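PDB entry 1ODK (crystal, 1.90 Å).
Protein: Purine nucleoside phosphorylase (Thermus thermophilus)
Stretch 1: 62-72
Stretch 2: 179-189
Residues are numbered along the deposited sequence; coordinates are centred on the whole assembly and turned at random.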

ATOM      1  N   THR B  62       9.749   0.008  33.030  1.00 13.03           N
ATOM      2  CA  THR B  62       8.964  -1.020  32.352  1.00 12.56           C
ATOM      3  C   THR B  62       8.289  -0.397  31.131  1.00 12.62           C
ATOM      4  O   THR B  62       7.733   0.695  31.226  1.00 10.89           O
ATOM      5  CB  THR B  62       7.862  -1.555  33.287  1.00 10.32           C
ATOM      6  OG1 THR B  62       8.461  -2.121  34.456  1.00 11.79           O
ATOM      7  CG2 THR B  62       7.011  -2.599  32.579  1.00  8.75           C
ATOM      8  N   THR B  63       8.328  -1.086  29.991  1.00 13.41           N
ATOM      9  CA  THR B  63       7.699  -0.563  28.774  1.00 13.06           C
ATOM     10  C   THR B  63       6.394  -1.277  28.411  1.00 13.80           C
ATOM     11  O   THR B  63       5.563  -0.731  27.688  1.00 13.48           O
ATOM     12  CB  THR B  63       8.601  -0.723  27.541  1.00 13.90           C
ATOM     13  OG1 THR B  63       8.748  -2.118  27.256  1.00 12.25           O
ATOM     14  CG2 THR B  63       9.977  -0.102  27.773  1.00 15.13           C
ATOM     15  N   GLY B  64       6.217  -2.495  28.907  1.00 13.77           N
ATOM     16  CA  GLY B  64       5.039  -3.262  28.543  1.00 14.02           C
ATOM     17  C   GLY B  64       5.412  -3.959  27.239  1.00 15.02           C
ATOM     18  O   GLY B  64       6.558  -3.854  26.799  1.00 15.36           O
ATOM     19  N   MET B  65       4.474  -4.662  26.612  1.00 11.57           N
ATOM     20  CA  MET B  65       4.766  -5.360  25.363  1.00 11.52           C
ATOM     21  C   MET B  65       4.185  -4.634  24.160  1.00 11.09           C
ATOM     22  O   MET B  65       3.053  -4.148  24.209  1.00 11.05           O
ATOM     23  CB  MET B  65       4.189  -6.779  25.399  1.00 13.51           C
ATOM     24  CG  MET B  65       4.611  -7.598  26.609  1.00 19.60           C
ATOM     25  SD  MET B  65       3.848  -9.232  26.589  1.00 22.15           S
ATOM     26  CE  MET B  65       2.214  -8.863  27.151  1.00 20.36           C
ATOM     27  N   GLY B  66       4.959  -4.575  23.080  1.00 12.52           N
ATOM     28  CA  GLY B  66       4.497  -3.929  21.861  1.00  8.91           C
ATOM     29  C   GLY B  66       4.934  -2.487  21.703  1.00 11.91           C
ATOM     30  O   GLY B  66       5.091  -1.769  22.692  1.00  9.84           O
ATOM     31  N   THR B  67       5.129  -2.057  20.457  1.00 10.36           N
ATOM     32  CA  THR B  67       5.548  -0.689  20.183  1.00  7.68           C
ATOM     33  C   THR B  67       4.551   0.379  20.638  1.00  9.24           C
ATOM     34  O   THR B  67       4.952   1.490  20.974  1.00  8.85           O
ATOM     35  CB  THR B  67       5.872  -0.481  18.678  1.00 13.30           C
ATOM     36  OG1 THR B  67       4.786  -0.955  17.870  1.00 10.84           O
ATOM     37  CG2 THR B  67       7.146  -1.231  18.302  1.00  9.96           C
ATOM     38  N   PRO B  68       3.238   0.069  20.656  1.00  7.42           N
ATOM     39  CA  PRO B  68       2.323   1.126  21.107  1.00  8.14           C
ATOM     40  C   PRO B  68       2.576   1.461  22.580  1.00  9.30           C
ATOM     41  O   PRO B  68       2.562   2.628  22.982  1.00  8.51           O
ATOM     42  CB  PRO B  68       0.937   0.508  20.893  1.00 10.19           C
ATOM     43  CG  PRO B  68       1.155  -0.431  19.738  1.00  5.33           C
ATOM     44  CD  PRO B  68       2.489  -1.068  20.089  1.00  8.99           C
ATOM     45  N   SER B  69       2.802   0.423  23.379  1.00  8.78           N
ATOM     46  CA  SER B  69       3.059   0.601  24.802  1.00  9.92           C
ATOM     47  C   SER B  69       4.437   1.221  25.012  1.00 11.19           C
ATOM     48  O   SER B  69       4.597   2.145  25.811  1.00 11.25           O
ATOM     49  CB  SER B  69       2.981  -0.751  25.528  1.00 11.19           C
ATOM     50  OG  SER B  69       3.083  -0.587  26.937  1.00 13.00           O
ATOM     51  N   ALA B  70       5.433   0.716  24.288  1.00  8.94           N
ATOM     52  CA  ALA B  70       6.791   1.228  24.428  1.00  9.22           C
ATOM     53  C   ALA B  70       6.893   2.681  23.982  1.00  9.00           C
ATOM     54  O   ALA B  70       7.629   3.464  24.583  1.00 10.14           O
ATOM     55  CB  ALA B  70       7.769   0.362  23.630  1.00 10.86           C
ATOM     56  N   ALA B  71       6.153   3.046  22.936  1.00  8.06           N
ATOM     57  CA  ALA B  71       6.195   4.416  22.427  1.00 10.17           C
ATOM     58  C   ALA B  71       5.646   5.389  23.454  1.00 10.31           C
ATOM     59  O   ALA B  71       6.200   6.472  23.652  1.00 11.75           O
ATOM     60  CB  ALA B  71       5.408   4.530  21.113  1.00 11.19           C
ATOM     61  N   ILE B  72       4.556   5.006  24.107  1.00 11.00           N
ATOM     62  CA  ILE B  72       3.959   5.853  25.132  1.00 11.31           C
ATOM     63  C   ILE B  72       4.962   6.078  26.264  1.00 11.74           C
ATOM     64  O   ILE B  72       5.115   7.196  26.755  1.00 12.45           O
ATOM     65  CB  ILE B  72       2.691   5.197  25.715  1.00 11.74           C
ATOM     66  CG1 ILE B  72       1.520   5.393  24.749  1.00 10.24           C
ATOM     67  CG2 ILE B  72       2.388   5.770  27.108  1.00 10.29           C
ATOM     68  CD1 ILE B  72       0.290   4.571  25.107  1.00 11.54           C
ATOM     69  N   GLU B 179      11.228  -9.394  17.954  1.00 10.43           N
ATOM     70  CA  GLU B 179      10.878  -8.838  19.254  1.00 12.65           C
ATOM     71  C   GLU B 179       9.747  -7.848  18.968  1.00 12.28           C
ATOM     72  O   GLU B 179       9.219  -7.842  17.853  1.00 12.96           O
ATOM     73  CB  GLU B 179      12.095  -8.202  19.944  1.00  8.68           C
ATOM     74  CG  GLU B 179      12.932  -7.287  19.089  1.00 16.08           C
ATOM     75  CD  GLU B 179      12.346  -5.906  19.000  1.00 16.12           C
ATOM     76  OE1 GLU B 179      12.285  -5.220  20.042  1.00 18.54           O
ATOM     77  OE2 GLU B 179      11.943  -5.511  17.891  1.00 20.14           O
ATOM     78  N   MET B 180       9.358  -7.016  19.925  1.00  9.93           N
ATOM     79  CA  MET B 180       8.216  -6.138  19.670  1.00 12.75           C
ATOM     80  C   MET B 180       8.334  -4.695  20.150  1.00 13.88           C
ATOM     81  O   MET B 180       7.318  -4.069  20.460  1.00 14.03           O
ATOM     82  CB  MET B 180       6.966  -6.768  20.308  1.00 10.72           C
ATOM     83  CG  MET B 180       6.680  -8.206  19.859  1.00 12.13           C
ATOM     84  SD  MET B 180       5.367  -9.017  20.826  1.00 13.75           S
ATOM     85  CE  MET B 180       3.949  -8.055  20.293  1.00 10.80           C
ATOM     86  N   GLU B 181       9.541  -4.146  20.199  1.00 12.74           N
ATOM     87  CA  GLU B 181       9.677  -2.781  20.699  1.00 10.49           C
ATOM     88  C   GLU B 181      10.742  -1.907  20.044  1.00  9.11           C
ATOM     89  O   GLU B 181      10.578  -0.689  19.940  1.00  9.97           O
ATOM     90  CB  GLU B 181       9.954  -2.820  22.209  1.00 11.73           C
ATOM     91  CG  GLU B 181       8.811  -3.351  23.075  1.00 15.42           C
ATOM     92  CD  GLU B 181       8.711  -4.869  23.117  1.00 17.62           C
ATOM     93  OE1 GLU B 181       7.701  -5.363  23.659  1.00 15.61           O
ATOM     94  OE2 GLU B 181       9.628  -5.570  22.628  1.00 14.65           O
ATOM     95  N   ALA B 182      11.830  -2.530  19.609  1.00 11.06           N
ATOM     96  CA  ALA B 182      12.962  -1.812  19.033  1.00  9.00           C
ATOM     97  C   ALA B 182      12.703  -0.752  17.965  1.00 11.69           C
ATOM     98  O   ALA B 182      13.209   0.365  18.068  1.00 10.87           O
ATOM     99  CB  ALA B 182      13.991  -2.818  18.516  1.00 11.52           C
ATOM    100  N   SER B 183      11.939  -1.092  16.932  1.00  9.29           N
ATOM    101  CA  SER B 183      11.676  -0.133  15.863  1.00  9.88           C
ATOM    102  C   SER B 183      11.173   1.229  16.363  1.00 11.28           C
ATOM    103  O   SER B 183      11.695   2.273  15.959  1.00 12.36           O
ATOM    104  CB  SER B 183      10.672  -0.726  14.867  1.00 10.90           C
ATOM    105  OG  SER B 183       9.423  -0.940  15.492  1.00  7.89           O
ATOM    106  N   ALA B 184      10.179   1.224  17.249  1.00  9.75           N
ATOM    107  CA  ALA B 184       9.618   2.476  17.770  1.00 10.33           C
ATOM    108  C   ALA B 184      10.618   3.260  18.614  1.00  9.37           C
ATOM    109  O   ALA B 184      10.691   4.487  18.534  1.00  9.92           O
ATOM    110  CB  ALA B 184       8.346   2.189  18.593  1.00  9.06           C
ATOM    111  N   LEU B 185      11.382   2.550  19.434  1.00 10.33           N
ATOM    112  CA  LEU B 185      12.380   3.204  20.272  1.00 10.96           C
ATOM    113  C   LEU B 185      13.397   3.916  19.377  1.00 11.30           C
ATOM    114  O   LEU B 185      13.721   5.085  19.594  1.00  9.11           O
ATOM    115  CB  LEU B 185      13.098   2.168  21.136  1.00 13.09           C
ATOM    116  CG  LEU B 185      14.289   2.646  21.970  1.00 13.09           C
ATOM    117  CD1 LEU B 185      13.825   3.625  23.049  1.00 11.23           C
ATOM    118  CD2 LEU B 185      14.966   1.426  22.594  1.00 10.79           C
ATOM    119  N   PHE B 186      13.887   3.202  18.369  1.00  9.76           N
ATOM    120  CA  PHE B 186      14.878   3.754  17.448  1.00 11.61           C
ATOM    121  C   PHE B 186      14.330   4.983  16.730  1.00  9.91           C
ATOM    122  O   PHE B 186      15.003   6.010  16.645  1.00 11.58           O
ATOM    123  CB  PHE B 186      15.306   2.685  16.430  1.00 10.52           C
ATOM    124  CG  PHE B 186      16.134   1.566  17.023  1.00 10.25           C
ATOM    125  CD1 PHE B 186      16.414   0.422  16.280  1.00  8.88           C
ATOM    126  CD2 PHE B 186      16.644   1.661  18.319  1.00 10.34           C
ATOM    127  CE1 PHE B 186      17.186  -0.614  16.816  1.00 10.61           C
ATOM    128  CE2 PHE B 186      17.415   0.637  18.866  1.00  9.13           C
ATOM    129  CZ  PHE B 186      17.685  -0.504  18.112  1.00 10.73           C
ATOM    130  N   LEU B 187      13.108   4.873  16.212  1.00 10.91           N
ATOM    131  CA  LEU B 187      12.472   5.987  15.516  1.00  8.59           C
ATOM    132  C   LEU B 187      12.346   7.191  16.441  1.00  8.90           C
ATOM    133  O   LEU B 187      12.725   8.311  16.082  1.00 12.71           O
ATOM    134  CB  LEU B 187      11.078   5.582  15.018  1.00 11.07           C
ATOM    135  CG  LEU B 187      10.252   6.709  14.385  1.00 14.06           C
ATOM    136  CD1 LEU B 187      10.976   7.223  13.153  1.00 13.50           C
ATOM    137  CD2 LEU B 187       8.855   6.208  14.023  1.00 11.45           C
ATOM    138  N   LEU B 188      11.806   6.965  17.635  1.00 11.93           N
ATOM    139  CA  LEU B 188      11.628   8.054  18.585  1.00 10.28           C
ATOM    140  C   LEU B 188      12.957   8.659  19.017  1.00 11.16           C
ATOM    141  O   LEU B 188      13.028   9.847  19.333  1.00 13.16           O
ATOM    142  CB  LEU B 188      10.833   7.572  19.803  1.00 10.50           C
ATOM    143  CG  LEU B 188       9.347   7.347  19.484  1.00 14.37           C
ATOM    144  CD1 LEU B 188       8.637   6.736  20.684  1.00 15.35           C
ATOM    145  CD2 LEU B 188       8.699   8.680  19.096  1.00 13.20           C
ATOM    146  N   GLY B 189      14.010   7.847  19.035  1.00 11.11           N
ATOM    147  CA  GLY B 189      15.315   8.361  19.408  1.00 10.63           C
ATOM    148  C   GLY B 189      15.718   9.466  18.443  1.00 12.68           C
ATOM    149  O   GLY B 189      16.193  10.534  18.849  1.00 10.62           O
TER

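Three residues, Glu181, Thr67 and Met180, cover the most surface in this contact, which buries 412 Å² in all between two stretches whose touching residues are at least 111 positions apart in sequence. Two helix starts meet here: Gly66 and Glu181 are N-caps, and the CA atoms of Thr67 and Glu181 lie 4.7 Å apart.

Glu181 supplies the one hydrogen bond across the interface. Its CA-to-CB bond points sideways, but chi1 of -66° (m) and chi2 of 80° (p) bring the carboxylate nearer, so that Gly66 N donates to Glu181 OE1 at 2.9 Å with an N-H...O angle of 161°. The other oxygen turns back: Met180 N reaches Glu181 OE2 at 3.1 Å, a weak bond at 131°. The stem is also used, since Ala70 CB packs 3.9 Å from Glu181 CG.

Gly66 suits its place on backbone grounds. At phi/psi of 96/149 a CB would be jammed against the preceding carbonyl oxygen and crowded by Pro68 CD. Its bare backbone lies close to Met180, with Gly66 C 3.1 Å from Met180 O. Met180 O also stands 3.0 Å from Thr67 N, yet the poor angle excludes a hydrogen bond; the proximity records tight backbone packing.

Thr67 contributes through its methyl group. Thr67 CG2 lies 3.6 Å from both Ala184 CB and Ser183 OG, and 3.8 Å from Glu181 CA, while its hydroxyl is hydrogen-bonded elsewhere in the structure. The small side chain of Ala184 points toward stretch 1 and meets this methyl directly.

Beyond these starts the helix axes, inclined at 33°, approach to 8.7 Å. Leu188 points toward stretch 1 and spans the gap, placing Leu188 CD1 3.9 Å from Ala71 CB and 3.8 Å from Ala71 CA, an apolar contact between buried residues.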